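Long-range contacts in fucolectin-related protein (Streptococcus pneumoniae, PDB 2WMF), which probably hydrolyses glycosidic bonds in host blood group antigens as a family 98 glycoside hydrolase, within a bacterial fucose utilization system: residues Y267-I275 with N291-F299; I479-D487 with P523-L533. All blocks are in the same frame, centred on the assembly; numbering follows the deposited sequence.

Contact 1 comes first along the chain and closes before contact 2 opens; their centres lie about 17 Å apart. Contact 1 belongs to the parallel eight-stranded barrel, where the loop leading into helix 272-283 packs on the end of strand 289-293 and on helix 295-298. Contact 2 belongs to the C-terminal region, where strands 477-482 and 529-536 come from two different antiparallel sheets that face each other. The two contacts touch directly: Glu272 OE2 meets Thr486 OG1 at 2.7 Å, and Ser273 N lies 3.0 Å from Tyr484 O, both probable hydrogen bonds. The start of helix 272-283 thus joins the barrel to the C-terminal sandwich.

Contact 1 of 2, residues Y267-I275 with N291-F299; sequences YASEPESMI and NFECAAYTF
Aromatic contacts dominate where Tyr267 meets Cys294 and Tyr297 meets the backbone of Ala268. Cys294 lies over one face of the Tyr267 ring, its SG 3.6 Å from the ring centroid and only 13° off the normal, a sulfur-aromatic contact to which CB adds a CH-pi contact over the same ring. With CG between its backbone N and carbonyl carbon (chi1 67°), Tyr267 extends its ring along Cys294 toward Ala296, whose CB is 4.1 Å from CE1. Tyr267 OH is hydrogen-bonded to Glu508 OE2, outside the contact. The Tyr297 ring is turned with one face to the chain at Ala268: CA stands 3.7 Å from the ring centroid in a CH-pi contact, and the carbonyl O lies above the rim of that face.

One polar bond crosses the segments. Tyr297 OH donates to Glu270 O at 2.6 Å, meeting the carbonyl 31° out of its plane, while the acceptor sits at the edge of the ring. The Glu272 carboxylate is close to the same hydroxyl but not bonded to it; its oxygens turn instead to Lys488, Tyr519 and Thr486.

Apolar contacts complete the interface on the helix side. Ile275 divides its branches: CG2 touches Phe292 CE1 at 3.6 Å, and CD1 reaches Tyr297 CE2 and, more loosely, Thr298 CG2. Helix 307-322 adjoins this cluster through Ile313, which touches both Ile275 and Phe292.

Cys294 follows a cis peptide bond and is the N-cap residue of helix 295-298; its carbonyl O accepts from Tyr297 N and Thr298 N on opposite faces of its plane. The arrangement belongs to the C-terminal end of the eighth strand of a (beta/alpha)8 barrel, with the loop before helix 272-283 and its first turn packed against it.

Contact 2 of 2, residues I479-D487 with P523-L533; sequences ILLNNYRTD and PVDNDFRTTTL
Asn483 and Arg529 meet where two antiparallel sheets face each other in a beta-sandwich, strand 477-482 in one and strand 529-536 in the other. Asn483 O takes the guanidinium of Arg529: NH1 donates at 2.8 Å in the carbonyl plane, on a lone pair, and NH2 adds a weak bond. NH1 also donates to Pro464 O and NE to Thr463 OG1, which helps fix the rotation of the group. Its two faces are covered, one by the Asn483 amide, stacked with the planes 21° apart, and the opposite one by the Arg485 guanidinium, whose centre lies 4.0 Å away. The pairing of like charges is probably eased by outside partners; Arg485 NH1 bonds His465 ND1. The Asn483 amide is itself engaged, OD1 by Gly575 N and ND2 by His573 O.

Farther into the sandwich the partners are apolar. Leu481 CD1 meets Thr531 CG2 tip to tip, and Ile479 CD1 approaches Leu533 CD2 in the same manner at 3.7 Å.

Beyond the strands, Tyr484 N donates to Asn482 OD1 in an Asx turn. With CG anti to the backbone N (chi1 -169°), the Tyr484 ring carries its OH to Asp525 OD2, a 2.7 Å bond that uses the anti lone pair of the carboxylate and lies in the plane of the ring. Thr486 CG2 packs against both Pro523 CB and Asp525 CB, while its OG1 bonds Glu272. Val524, the centre of an inverse gamma turn, accepts from Asp487 N through its O in a nearly straight bond of 2.9 Å. Asp487 OD1 bonds Thr489 OG1, outside the segments.

Two waters add to this pairing: one accepts from Val524 N and donates to Asp487 O, and the other donates to both Asp487 OD2 and Asp527 OD2, the latter at 2.6 Å, bridging two carboxylate oxygens 4.4 Å apart.

Contact 1 of 2, residues Y267-I275 with N291-F299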
loop_
_atom_site.group_PDB
_atom_site.type_symbol
_atom_site.label_atom_id
_atom_site.label_comp_id
_atom_site.label_asym_id
_atom_site.label_seq_id
_atom_site.Cartn_x
_atom_site.Cartn_y
_atom_site.Cartn_z
ATOM N N TYR A 267 14.703 -8.539 -1.590
ATOM C CA TYR A 267 13.548 -7.995 -0.858
ATOM C C TYR A 267 13.900 -6.743 -0.051
ATOM O O TYR A 267 13.009 -6.063 0.492
ATOM C CB TYR A 267 12.836 -9.043 -0.003
ATOM C CG TYR A 267 13.546 -9.642 1.192
ATOM C CD1 TYR A 267 14.118 -8.851 2.192
ATOM C CD2 TYR A 267 13.506 -11.043 1.412
ATOM C CE1 TYR A 267 14.718 -9.442 3.326
ATOM C CE2 TYR A 267 14.089 -11.631 2.552
ATOM C CZ TYR A 267 14.698 -10.845 3.502
ATOM O OH TYR A 267 15.222 -11.441 4.645
ATOM N N ALA A 268 15.206 -6.427 0.016
ATOM C CA ALA A 268 15.700 -5.214 0.659
ATOM C C ALA A 268 16.163 -4.165 -0.362
ATOM O O ALA A 268 16.884 -3.214 -0.020
ATOM C CB ALA A 268 16.835 -5.577 1.694
ATOM N N SER A 269 15.673 -4.311 -1.605
ATOM C CA SER A 269 16.112 -3.489 -2.703
ATOM C C SER A 269 15.033 -2.671 -3.448
ATOM O O SER A 269 15.350 -1.860 -4.305
ATOM C CB SER A 269 16.937 -4.320 -3.690
ATOM O OG SER A 269 18.117 -4.835 -3.065
ATOM N N GLU A 270 13.758 -2.854 -3.112
ATOM C CA GLU A 270 12.722 -1.972 -3.689
ATOM C C GLU A 270 12.951 -0.556 -3.114
ATOM O O GLU A 270 13.004 -0.403 -1.877
ATOM C CB GLU A 270 11.321 -2.444 -3.328
ATOM C CG GLU A 270 10.262 -1.491 -3.884
ATOM C CD GLU A 270 8.814 -1.922 -3.792
ATOM O OE1 GLU A 270 8.538 -3.113 -3.610
ATOM O OE2 GLU A 270 7.944 -0.990 -3.957
ATOM N N PRO A 271 13.102 0.460 -3.974
ATOM C CA PRO A 271 13.357 1.813 -3.450
ATOM C C PRO A 271 12.347 2.227 -2.363
ATOM O O PRO A 271 11.135 1.981 -2.472
ATOM C CB PRO A 271 13.265 2.686 -4.688
ATOM C CG PRO A 271 13.697 1.788 -5.774
ATOM C CD PRO A 271 13.113 0.448 -5.449
ATOM N N GLU A 272 12.882 2.836 -1.315
ATOM C CA GLU A 272 12.061 3.278 -0.155
ATOM C C GLU A 272 10.882 4.151 -0.574
ATOM O O GLU A 272 9.741 3.931 -0.157
ATOM C CB GLU A 272 12.931 4.015 0.873
ATOM C CG GLU A 272 13.947 3.097 1.599
ATOM C CD GLU A 272 15.291 2.897 0.958
ATOM O OE1 GLU A 272 15.452 3.110 -0.291
ATOM O OE2 GLU A 272 16.221 2.521 1.741
ATOM N N SER A 273 11.149 5.143 -1.397
ATOM C CA SER A 273 10.069 6.039 -1.851
ATOM C C SER A 273 9.063 5.304 -2.734
ATOM O O SER A 273 7.888 5.689 -2.826
ATOM C CB SER A 273 10.641 7.218 -2.612
ATOM O OG SER A 273 11.441 6.730 -3.659
ATOM N N MET A 274 9.497 4.229 -3.385
ATOM C CA MET A 274 8.556 3.469 -4.205
ATOM C C MET A 274 7.531 2.697 -3.339
ATOM O O MET A 274 6.389 2.476 -3.769
ATOM C CB MET A 274 9.268 2.516 -5.165
ATOM C CG MET A 274 8.338 1.681 -6.060
ATOM S SD MET A 274 9.329 0.685 -7.234
ATOM C CE MET A 274 8.068 -0.499 -7.718
ATOM N N ILE A 275 7.946 2.274 -2.153
ATOM C CA ILE A 275 7.010 1.697 -1.171
ATOM C C ILE A 275 5.856 2.725 -0.894
ATOM O O ILE A 275 4.648 2.400 -0.928
ATOM C CB ILE A 275 7.689 1.333 0.135
ATOM C CG1 ILE A 275 8.742 0.237 -0.064
ATOM C CG2 ILE A 275 6.670 0.795 1.156
ATOM C CD1 ILE A 275 9.711 0.143 1.106
ATOM N N ASN A 291 -0.275 -2.461 5.175
ATOM C CA ASN A 291 0.535 -3.513 5.727
ATOM C C ASN A 291 1.719 -3.738 4.776
ATOM O O ASN A 291 1.656 -3.289 3.649
ATOM C CB ASN A 291 -0.318 -4.800 5.881
ATOM C CG ASN A 291 0.216 -5.795 6.905
ATOM O OD1 ASN A 291 1.342 -5.703 7.420
ATOM N ND2 ASN A 291 -0.651 -6.782 7.224
ATOM N N PHE A 292 2.763 -4.429 5.240
ATOM C CA PHE A 292 4.037 -4.501 4.523
ATOM C C PHE A 292 4.786 -5.800 4.764
ATOM O O PHE A 292 4.749 -6.356 5.872
ATOM C CB PHE A 292 4.970 -3.347 4.933
ATOM C CG PHE A 292 4.348 -2.019 4.692
ATOM C CD1 PHE A 292 4.489 -1.380 3.464
ATOM C CD2 PHE A 292 3.511 -1.458 5.653
ATOM C CE1 PHE A 292 3.859 -0.172 3.211
ATOM C CE2 PHE A 292 2.848 -0.239 5.412
ATOM C CZ PHE A 292 3.006 0.384 4.168
ATOM N N GLU A 293 5.480 -6.233 3.721
ATOM C CA GLU A 293 6.567 -7.209 3.816
ATOM C C GLU A 293 7.650 -6.739 2.853
ATOM O O GLU A 293 7.394 -5.890 2.028
ATOM C CB GLU A 293 6.078 -8.599 3.357
ATOM C CG GLU A 293 4.969 -9.208 4.155
ATOM C CD GLU A 293 4.638 -10.672 3.766
ATOM O OE1 GLU A 293 5.581 -11.449 3.441
ATOM O OE2 GLU A 293 3.434 -11.033 3.784
ATOM N N CYS A 294 8.865 -7.282 2.920
ATOM C CA CYS A 294 9.419 -8.119 4.007
ATOM C C CYS A 294 9.976 -7.240 5.145
ATOM O O CYS A 294 10.813 -6.353 4.908
ATOM C CB CYS A 294 10.566 -8.946 3.457
ATOM S SG CYS A 294 11.451 -9.935 4.713
ATOM N N ALA A 295 9.506 -7.519 6.371
ATOM C CA ALA A 295 9.717 -6.698 7.568
ATOM C C ALA A 295 11.159 -6.496 7.949
ATOM O O ALA A 295 11.490 -5.507 8.591
ATOM C CB ALA A 295 8.946 -7.316 8.759
ATOM N N ALA A 296 12.046 -7.397 7.489
ATOM C CA ALA A 296 13.466 -7.164 7.696
ATOM C C ALA A 296 13.943 -5.896 7.027
ATOM O O ALA A 296 14.917 -5.266 7.505
ATOM C CB ALA A 296 14.351 -8.379 7.265
ATOM N N TYR A 297 13.320 -5.571 5.893
ATOM C CA TYR A 297 13.554 -4.321 5.200
ATOM C C TYR A 297 12.559 -3.226 5.559
ATOM O O TYR A 297 12.939 -2.097 5.790
ATOM C CB TYR A 297 13.470 -4.557 3.697
ATOM C CG TYR A 297 13.717 -3.332 2.830
ATOM C CD1 TYR A 297 14.841 -2.546 2.989
ATOM C CD2 TYR A 297 12.827 -2.993 1.791
ATOM C CE1 TYR A 297 15.099 -1.493 2.165
ATOM C CE2 TYR A 297 13.079 -1.935 0.964
ATOM C CZ TYR A 297 14.195 -1.162 1.136
ATOM O OH TYR A 297 14.479 -0.081 0.298
ATOM N N THR A 298 11.292 -3.595 5.591
ATOM C CA THR A 298 10.192 -2.613 5.681
ATOM C C THR A 298 9.854 -2.186 7.127
ATOM O O THR A 298 9.061 -1.253 7.293
ATOM C CB THR A 298 8.899 -3.112 4.968
ATOM O OG1 THR A 298 8.493 -4.380 5.486
ATOM C CG2 THR A 298 9.104 -3.278 3.455
ATOM N N PHE A 299 10.390 -2.854 8.142
ATOM C CA PHE A 299 10.046 -2.516 9.525
ATOM C C PHE A 299 11.234 -2.394 10.453
ATOM O O PHE A 299 11.626 -1.290 10.795
ATOM C CB PHE A 299 8.978 -3.491 10.072
ATOM C CG PHE A 299 8.495 -3.171 11.471
ATOM C CD1 PHE A 299 8.319 -1.832 11.910
ATOM C CD2 PHE A 299 8.187 -4.210 12.344
ATOM C CE1 PHE A 299 7.870 -1.559 13.193
ATOM C CE2 PHE A 299 7.743 -3.948 13.627
ATOM C CZ PHE A 299 7.580 -2.615 14.049
#

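Contact 2 of 2, residues I479-D487 with P523-L533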
loop_
_atom_site.group_PDB
_atom_site.type_symbol
_atom_site.label_atom_id
_atom_site.label_comp_id
_atom_site.label_asym_id
_atom_site.label_seq_id
_atom_site.Cartn_x
_atom_site.Cartn_y
_atom_site.Cartn_z
ATOM N N ILE A 479 3.506 22.104 -0.990
ATOM C CA ILE A 479 4.149 21.128 -1.871
ATOM C C ILE A 479 4.981 20.166 -1.013
ATOM O O ILE A 479 5.804 20.604 -0.189
ATOM C CB ILE A 479 5.035 21.830 -2.952
ATOM C CG1 ILE A 479 4.134 22.715 -3.890
ATOM C CG2 ILE A 479 5.803 20.794 -3.788
ATOM C CD1 ILE A 479 4.691 24.001 -4.246
ATOM N N LEU A 480 4.749 18.878 -1.214
ATOM C CA LEU A 480 5.522 17.806 -0.615
ATOM C C LEU A 480 6.283 17.060 -1.739
ATOM O O LEU A 480 5.684 16.690 -2.760
ATOM C CB LEU A 480 4.588 16.814 0.124
ATOM C CG LEU A 480 5.168 15.525 0.673
ATOM C CD1 LEU A 480 6.207 15.863 1.756
ATOM C CD2 LEU A 480 4.086 14.630 1.244
ATOM N N LEU A 481 7.607 16.939 -1.559
ATOM C CA LEU A 481 8.474 16.140 -2.439
ATOM C C LEU A 481 9.106 15.055 -1.601
ATOM O O LEU A 481 9.557 15.296 -0.454
ATOM C CB LEU A 481 9.581 16.997 -3.062
ATOM C CG LEU A 481 9.233 18.303 -3.785
ATOM C CD1 LEU A 481 10.552 19.075 -4.236
ATOM C CD2 LEU A 481 8.222 18.066 -4.927
ATOM N N ASN A 482 9.193 13.848 -2.160
ATOM C CA ASN A 482 10.019 12.874 -1.474
ATOM C C ASN A 482 10.623 11.917 -2.496
ATOM O O ASN A 482 9.896 11.317 -3.310
ATOM C CB ASN A 482 9.208 12.121 -0.395
ATOM C CG ASN A 482 10.092 11.427 0.638
ATOM O OD1 ASN A 482 11.093 10.796 0.266
ATOM N ND2 ASN A 482 9.705 11.466 1.937
ATOM N N ASN A 483 11.952 11.799 -2.478
ATOM C CA ASN A 483 12.626 10.875 -3.365
ATOM C C ASN A 483 13.556 9.897 -2.643
ATOM O O ASN A 483 14.495 9.368 -3.246
ATOM C CB ASN A 483 13.388 11.675 -4.451
ATOM C CG ASN A 483 14.598 12.408 -3.893
ATOM O OD1 ASN A 483 14.851 12.410 -2.676
ATOM N ND2 ASN A 483 15.348 13.027 -4.779
ATOM N N TYR A 484 13.278 9.602 -1.376
ATOM C CA TYR A 484 14.255 8.879 -0.532
ATOM C C TYR A 484 14.583 7.511 -1.155
ATOM O O TYR A 484 13.673 6.698 -1.417
ATOM C CB TYR A 484 13.714 8.654 0.890
ATOM C CG TYR A 484 14.805 8.159 1.860
ATOM C CD1 TYR A 484 15.895 8.951 2.178
ATOM C CD2 TYR A 484 14.747 6.894 2.410
ATOM C CE1 TYR A 484 16.891 8.503 2.980
ATOM C CE2 TYR A 484 15.757 6.430 3.263
ATOM C CZ TYR A 484 16.814 7.256 3.572
ATOM O OH TYR A 484 17.839 6.819 4.393
ATOM N N ARG A 485 15.860 7.271 -1.458
ATOM C CA ARG A 485 16.296 5.977 -1.934
ATOM C C ARG A 485 17.739 5.824 -1.496
ATOM O O ARG A 485 18.592 6.564 -1.971
ATOM C CB ARG A 485 16.186 5.855 -3.461
ATOM C CG ARG A 485 16.579 4.452 -3.970
ATOM C CD ARG A 485 16.593 4.343 -5.473
ATOM N NE ARG A 485 17.782 4.982 -6.029
ATOM C CZ ARG A 485 17.795 5.840 -7.034
ATOM N NH1 ARG A 485 16.679 6.141 -7.699
ATOM N NH2 ARG A 485 18.962 6.390 -7.407
ATOM N N THR A 486 18.001 4.843 -0.648
ATOM C CA THR A 486 19.383 4.561 -0.221
ATOM C C THR A 486 20.098 3.770 -1.329
ATOM O O THR A 486 19.455 3.007 -2.061
ATOM C CB THR A 486 19.419 3.776 1.108
ATOM O OG1 THR A 486 18.813 2.470 0.918
ATOM C CG2 THR A 486 18.760 4.561 2.221
ATOM N N ASP A 487 21.423 3.915 -1.419
ATOM C CA ASP A 487 22.236 3.112 -2.323
ATOM C C ASP A 487 22.381 1.689 -1.744
ATOM O O ASP A 487 22.862 1.509 -0.610
ATOM C CB ASP A 487 23.610 3.776 -2.472
ATOM C CG ASP A 487 24.547 3.023 -3.382
ATOM O OD1 ASP A 487 24.070 2.134 -4.125
ATOM O OD2 ASP A 487 25.755 3.363 -3.356
ATOM N N PRO A 523 22.940 4.584 6.678
ATOM C CA PRO A 523 22.380 4.446 5.337
ATOM C C PRO A 523 23.162 5.262 4.337
ATOM O O PRO A 523 23.566 6.379 4.647
ATOM C CB PRO A 523 20.966 5.024 5.482
ATOM C CG PRO A 523 21.009 5.828 6.693
ATOM C CD PRO A 523 21.981 5.197 7.612
ATOM N N VAL A 524 23.355 4.716 3.150
ATOM C CA VAL A 524 24.168 5.382 2.124
ATOM C C VAL A 524 23.192 6.260 1.323
ATOM O O VAL A 524 22.665 5.855 0.286
ATOM C CB VAL A 524 24.934 4.373 1.251
ATOM C CG1 VAL A 524 25.780 5.131 0.226
ATOM C CG2 VAL A 524 25.833 3.471 2.125
ATOM N N ASP A 525 22.888 7.445 1.862
ATOM C CA ASP A 525 21.811 8.294 1.358
ATOM C C ASP A 525 22.251 9.730 1.115
ATOM O O ASP A 525 21.419 10.648 1.129
ATOM C CB ASP A 525 20.576 8.243 2.303
ATOM C CG ASP A 525 20.864 8.691 3.716
ATOM O OD1 ASP A 525 21.930 9.308 3.988
ATOM O OD2 ASP A 525 19.981 8.400 4.568
ATOM N N ASN A 526 23.551 9.897 0.829
ATOM C CA ASN A 526 24.144 11.202 0.555
ATOM C C ASN A 526 24.279 11.536 -0.934
ATOM O O ASN A 526 24.764 12.627 -1.273
ATOM C CB ASN A 526 25.468 11.353 1.316
ATOM C CG ASN A 526 25.245 11.368 2.831
ATOM O OD1 ASN A 526 25.636 10.452 3.514
ATOM N ND2 ASN A 526 24.581 12.379 3.328
ATOM N N ASP A 527 23.796 10.653 -1.808
ATOM C CA ASP A 527 23.753 10.956 -3.242
ATOM C C ASP A 527 22.414 11.694 -3.473
ATOM O O ASP A 527 21.357 11.090 -3.345
ATOM C CB ASP A 527 23.760 9.707 -4.111
ATOM C CG ASP A 527 25.016 8.830 -3.967
ATOM O OD1 ASP A 527 26.114 9.325 -3.875
ATOM O OD2 ASP A 527 24.881 7.595 -4.047
ATOM N N PHE A 528 22.476 12.971 -3.801
ATOM C CA PHE A 528 21.264 13.764 -4.043
ATOM C C PHE A 528 20.876 13.669 -5.528
ATOM O O PHE A 528 21.718 13.516 -6.411
ATOM C CB PHE A 528 21.441 15.227 -3.672
ATOM C CG PHE A 528 21.678 15.494 -2.197
ATOM C CD1 PHE A 528 21.604 14.502 -1.227
ATOM C CD2 PHE A 528 21.904 16.824 -1.777
ATOM C CE1 PHE A 528 21.844 14.796 0.124
ATOM C CE2 PHE A 528 22.098 17.122 -0.427
ATOM C CZ PHE A 528 22.050 16.114 0.531
ATOM N N ARG A 529 19.580 13.837 -5.797
ATOM C CA ARG A 529 19.008 13.846 -7.145
ATOM C C ARG A 529 18.132 15.113 -7.207
ATOM O O ARG A 529 17.579 15.534 -6.203
ATOM C CB ARG A 529 18.121 12.589 -7.400
ATOM C CG ARG A 529 18.805 11.317 -7.016
ATOM C CD ARG A 529 18.125 10.087 -7.576
ATOM N NE ARG A 529 16.715 9.841 -7.269
ATOM C CZ ARG A 529 16.237 9.403 -6.095
ATOM N NH1 ARG A 529 14.958 9.090 -5.994
ATOM N NH2 ARG A 529 17.002 9.317 -5.003
ATOM N N THR A 530 17.956 15.654 -8.401
ATOM C CA THR A 530 17.317 16.951 -8.565
ATOM C C THR A 530 15.849 16.851 -9.044
ATOM O O THR A 530 15.532 16.167 -10.041
ATOM C CB THR A 530 18.078 17.800 -9.594
ATOM O OG1 THR A 530 19.437 17.942 -9.143
ATOM C CG2 THR A 530 17.428 19.194 -9.696
ATOM N N THR A 531 14.961 17.538 -8.327
ATOM C CA THR A 531 13.578 17.740 -8.691
ATOM C C THR A 531 13.469 19.221 -8.989
ATOM O O THR A 531 13.862 20.039 -8.176
ATOM C CB THR A 531 12.615 17.400 -7.533
ATOM O OG1 THR A 531 12.800 16.044 -7.132
ATOM C CG2 THR A 531 11.165 17.632 -7.966
ATOM N N THR A 532 12.978 19.544 -10.189
ATOM C CA THR A 532 12.867 20.950 -10.607
ATOM C C THR A 532 11.375 21.282 -10.648
ATOM O O THR A 532 10.579 20.592 -11.340
ATOM C CB THR A 532 13.496 21.174 -11.980
ATOM O OG1 THR A 532 14.863 20.731 -11.956
ATOM C CG2 THR A 532 13.395 22.667 -12.376
ATOM N N LEU A 533 11.007 22.335 -9.917
ATOM C CA LEU A 533 9.614 22.778 -9.801
ATOM C C LEU A 533 9.500 24.187 -10.406
ATOM O O LEU A 533 10.250 25.085 -10.018
ATOM C CB LEU A 533 9.234 22.811 -8.325
ATOM C CG LEU A 533 7.852 23.358 -8.008
ATOM C CD1 LEU A 533 6.818 22.525 -8.692
ATOM C CD2 LEU A 533 7.668 23.440 -6.442
HETATM O O HOH W 1 26.674 5.963 -3.130
HETATM O O HOH W 2 22.285 2.141 2.367
#